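Local coordinates for protein glycerol dehydratase (PDB 1R9D) that probably dehydrates glycerol without vitamin B12, as a radical lyase of the pyruvate formate lyase-like, glycine radical family, at residues N452-E458 with L651-P656; L459-S463 with K579-N583. All blocks are in the same frame, centred on the assembly; numbering follows the deposited sequence.

Overall arrangement
Both contacts use helix 453-461, and their centres lie about 9 Å apart. In contact 1 its N-terminal part meets the loop that follows helix 644-650; in contact 2 its C-terminal end meets the last turn of helix 575-583. Contact 1 is buried, and direct hydrogen bonds, a salt bridge within 452-458 and one water serve its polar groups. Contact 2, about 34 Å from the chain's centre against 25 Å for contact 1, is partly buried: aliphatic groups meet on its inner side, while amides, a lysine and waters serve the rest. Apolar packing joins the two, with P656 CG 3.4 Å from I461 CD1 and 3.8 Å from L582 CD1.

Contact 1. Residues N452-E458 with L651-P656; sequences NLARIVE and LTGATP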
# COMPACT_ATOMS: atom_id res chain seq x y z
N ASN A 452 -25.95 15.65 11.29
CA ASN A 452 -27.06 16.53 11.66
C ASN A 452 -28.42 15.86 11.48
O ASN A 452 -28.96 15.81 10.38
CB ASN A 452 -27.01 17.82 10.82
CG ASN A 452 -27.96 18.88 11.32
OD1 ASN A 452 -29.01 18.58 11.90
ND2 ASN A 452 -27.61 20.15 11.09
N LEU A 453 -28.98 15.36 12.58
CA LEU A 453 -30.28 14.69 12.54
C LEU A 453 -31.41 15.64 12.13
O LEU A 453 -32.35 15.23 11.45
CB LEU A 453 -30.60 14.09 13.91
CG LEU A 453 -29.64 13.04 14.46
CD1 LEU A 453 -29.99 12.77 15.91
CD2 LEU A 453 -29.71 11.76 13.62
N ALA A 454 -31.31 16.90 12.54
CA ALA A 454 -32.34 17.89 12.20
C ALA A 454 -32.46 18.12 10.70
O ALA A 454 -33.55 18.36 10.18
CB ALA A 454 -32.05 19.20 12.93
N ARG A 455 -31.33 18.06 9.99
CA ARG A 455 -31.34 18.26 8.54
C ARG A 455 -32.12 17.15 7.85
O ARG A 455 -32.70 17.37 6.79
CB ARG A 455 -29.91 18.31 8.01
CG ARG A 455 -29.19 19.61 8.34
CD ARG A 455 -29.59 20.70 7.36
NE ARG A 455 -28.99 20.45 6.05
CZ ARG A 455 -29.41 21.00 4.92
NH1 ARG A 455 -30.43 21.84 4.92
NH2 ARG A 455 -28.80 20.70 3.77
N ILE A 456 -32.12 15.95 8.44
CA ILE A 456 -32.84 14.83 7.84
C ILE A 456 -34.35 15.11 7.91
O ILE A 456 -35.10 14.75 7.01
CB ILE A 456 -32.50 13.50 8.56
CG1 ILE A 456 -31.00 13.20 8.42
CG2 ILE A 456 -33.31 12.35 7.97
CD1 ILE A 456 -30.52 13.08 6.97
N VAL A 457 -34.79 15.77 8.99
CA VAL A 457 -36.21 16.10 9.11
C VAL A 457 -36.55 17.13 8.04
O VAL A 457 -37.58 17.03 7.38
CB VAL A 457 -36.54 16.68 10.50
CG1 VAL A 457 -37.98 17.20 10.52
CG2 VAL A 457 -36.37 15.61 11.58
N GLU A 458 -35.68 18.12 7.87
CA GLU A 458 -35.89 19.17 6.88
C GLU A 458 -35.96 18.58 5.47
O GLU A 458 -36.80 18.96 4.66
CB GLU A 458 -34.75 20.21 6.96
CG GLU A 458 -34.88 21.37 6.00
CD GLU A 458 -33.80 22.44 6.20
OE1 GLU A 458 -33.87 23.48 5.52
OE2 GLU A 458 -32.88 22.23 7.03
N LEU A 651 -26.79 26.11 10.10
CA LEU A 651 -26.95 25.57 8.75
C LEU A 651 -28.29 24.87 8.55
O LEU A 651 -28.55 24.32 7.48
CB LEU A 651 -25.83 24.55 8.46
CG LEU A 651 -24.39 25.05 8.54
CD1 LEU A 651 -23.43 23.87 8.37
CD2 LEU A 651 -24.16 26.10 7.48
N THR A 652 -29.14 24.91 9.58
CA THR A 652 -30.44 24.24 9.51
C THR A 652 -31.62 25.20 9.50
O THR A 652 -31.69 26.12 10.31
CB THR A 652 -30.59 23.29 10.71
OG1 THR A 652 -29.43 22.46 10.81
CG2 THR A 652 -31.83 22.43 10.55
N GLY A 653 -32.56 24.99 8.58
CA GLY A 653 -33.73 25.85 8.49
C GLY A 653 -34.68 25.64 9.65
O GLY A 653 -34.39 24.88 10.58
N ALA A 654 -35.83 26.32 9.61
CA ALA A 654 -36.83 26.18 10.67
C ALA A 654 -37.30 24.73 10.73
O ALA A 654 -37.43 24.07 9.69
CB ALA A 654 -38.01 27.11 10.39
N THR A 655 -37.56 24.23 11.93
CA THR A 655 -38.02 22.86 12.10
C THR A 655 -39.41 22.79 12.75
O THR A 655 -39.85 23.74 13.40
CB THR A 655 -36.99 22.05 12.92
OG1 THR A 655 -36.53 22.82 14.03
CG2 THR A 655 -35.80 21.68 12.03
N PRO A 656 -40.13 21.67 12.56
CA PRO A 656 -41.48 21.42 13.09
C PRO A 656 -41.69 21.58 14.59
O PRO A 656 -42.83 21.65 15.05
CB PRO A 656 -41.77 19.99 12.63
CG PRO A 656 -40.99 19.87 11.36
CD PRO A 656 -39.68 20.53 11.73
O HOH W 1 -36.72 24.28 6.91
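T652, the residue most covered here, sits against the first turn of helix 453-461. Its OG1 accepts a hydrogen bond from N452 ND2 at 3.0 Å and also bonds to F648 O, while its methyl CG2 lies 4.0 Å from A454 CB; a threonine suits a spot that needs a small polar group and a methyl side by side. N452 is the N-cap of the helix: its OD1 takes the hydrogen bond of R455 N at 3.0 Å, which leaves the amide nitrogen of the same side chain for T652.

E458, one turn after A454, reaches the loop through an extended side chain. Its OE2 accepts from G653 N at 3.2 Å and forms a salt bridge with R455 NH1 at 3.3 Å, whose hydrogen bond is weak; OE1 receives a weak bond from water 1, which also donates to A654 O at 2.9 Å. Glycine fits at 653 because a CB there would clash with E458 OE1. The R455 guanidinium has further partners in D466 and the carbonyl oxygens of C149 and D150.

Aliphatic packing follows, V457 CG1 resting 3.9 Å from P656 CD. The loop runs in the same sense as the helix, R455 lying nearest T652 and E458 nearest T655. This packing joins a helix of the pyruvate formate lyase-like region to the loop after helix 644-650. On the helix's far side L453 and I456 pack on helix 484-516; T655 and P656 touch helix 553-569, A654 and P656 helix 575-583; N452 ends strand 449-452, parallel to strand 543-551, with a backbone hydrogen bond to V151.

Contact 2. Residues L459-S463 with K579-N583; sequences LTINS and KKTLN
A Schellman motif ends helix 453-461 here, and the last turn of helix 575-583 packs beside it. Residues 459-461 are helical, N462 departs at phi/psi -100/17°, and S463, the C-prime residue, adopts left-handed values of 49/46°; S463 N bonds to T460 O at 3.3 Å, and the next backbone N to L459 O. Residues 579-583 stay helical. The closest CA pair is I461 with K579, 6.4 Å apart.

Inside, I461 and L582, both m,t, bring their CD1 atoms to 3.4 Å, two aliphatic methyls filling the interhelical gap. Outside, N462 (chi1 m, chi2 -39°) faces N583 (chi1 m, chi2 -46°): N583 ND2 donates to N462 OD1 at 3.3 Å, and N462 ND2 returns a weak bond to N583 OD1 at 3.4 Å. An amide, being both donor and acceptor, can answer its like.

K579 is fully extended (all t). Its CD lies 3.7 Å from I461 O, and this reach carries its charge to a salt bridge with E479. K579 NZ also donates to two waters, each at 3.1 Å. Water 3 donates to N462 O at 3.0 Å; water 2 satisfies I461 O at 2.8 Å and hydrogen-bonds S463 OG, also bonded to T475 O, at 2.7 Å.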
# COMPACT_ATOMS: atom_id res chain seq x y z
N LEU A 459 -35.06 17.63 5.18
CA LEU A 459 -35.04 17.00 3.87
C LEU A 459 -36.22 16.05 3.66
O LEU A 459 -36.58 15.76 2.52
CB LEU A 459 -33.72 16.24 3.67
CG LEU A 459 -32.50 17.15 3.48
CD1 LEU A 459 -31.24 16.29 3.46
CD2 LEU A 459 -32.63 17.94 2.18
N THR A 460 -36.80 15.56 4.75
CA THR A 460 -37.96 14.67 4.63
C THR A 460 -39.14 15.54 4.19
O THR A 460 -39.88 15.18 3.27
CB THR A 460 -38.30 14.00 5.97
OG1 THR A 460 -37.18 13.24 6.43
CG2 THR A 460 -39.49 13.06 5.80
N ILE A 461 -39.29 16.68 4.84
CA ILE A 461 -40.37 17.60 4.52
C ILE A 461 -40.21 18.16 3.10
O ILE A 461 -41.20 18.40 2.42
CB ILE A 461 -40.43 18.76 5.54
CG1 ILE A 461 -40.95 18.22 6.88
CG2 ILE A 461 -41.31 19.89 5.02
CD1 ILE A 461 -41.03 19.26 7.98
N ASN A 462 -38.97 18.34 2.66
CA ASN A 462 -38.71 18.86 1.32
C ASN A 462 -38.34 17.81 0.27
O ASN A 462 -37.81 18.14 -0.79
CB ASN A 462 -37.63 19.95 1.38
CG ASN A 462 -38.07 21.18 2.15
OD1 ASN A 462 -39.22 21.61 2.03
ND2 ASN A 462 -37.16 21.77 2.92
N SER A 463 -38.63 16.54 0.56
CA SER A 463 -38.35 15.44 -0.36
C SER A 463 -36.94 15.41 -0.95
O SER A 463 -36.78 15.22 -2.16
CB SER A 463 -39.37 15.45 -1.51
OG SER A 463 -40.68 15.19 -1.05
N LYS A 579 -45.17 22.81 5.27
CA LYS A 579 -43.99 22.91 4.41
C LYS A 579 -43.71 24.36 4.04
O LYS A 579 -42.57 24.82 4.12
CB LYS A 579 -44.19 22.06 3.15
CG LYS A 579 -43.02 22.14 2.16
CD LYS A 579 -43.24 21.18 1.00
CE LYS A 579 -42.13 21.31 -0.04
NZ LYS A 579 -42.26 20.31 -1.14
N LYS A 580 -44.75 25.09 3.64
CA LYS A 580 -44.58 26.48 3.25
C LYS A 580 -44.18 27.36 4.43
O LYS A 580 -43.33 28.24 4.29
CB LYS A 580 -45.87 27.02 2.61
CG LYS A 580 -46.18 26.36 1.27
CD LYS A 580 -47.42 26.95 0.62
CE LYS A 580 -47.74 26.24 -0.69
NZ LYS A 580 -49.00 26.75 -1.31
N THR A 581 -44.79 27.12 5.59
CA THR A 581 -44.49 27.90 6.78
C THR A 581 -43.02 27.73 7.19
O THR A 581 -42.35 28.70 7.51
CB THR A 581 -45.37 27.47 7.97
OG1 THR A 581 -46.75 27.51 7.58
CG2 THR A 581 -45.16 28.41 9.14
N LEU A 582 -42.54 26.49 7.17
CA LEU A 582 -41.16 26.24 7.55
C LEU A 582 -40.18 26.87 6.57
O LEU A 582 -39.20 27.48 6.98
CB LEU A 582 -40.90 24.73 7.65
CG LEU A 582 -41.69 24.02 8.75
CD1 LEU A 582 -41.48 22.52 8.63
CD2 LEU A 582 -41.25 24.53 10.12
N ASN A 583 -40.46 26.74 5.28
CA ASN A 583 -39.58 27.31 4.27
C ASN A 583 -39.56 28.83 4.32
O ASN A 583 -38.64 29.46 3.79
CB ASN A 583 -39.99 26.81 2.88
CG ASN A 583 -39.65 25.34 2.67
OD1 ASN A 583 -38.55 24.90 3.00
ND2 ASN A 583 -40.59 24.58 2.12
O HOH W 2 -41.94 17.42 -0.09
O HOH W 3 -39.38 20.20 -2.25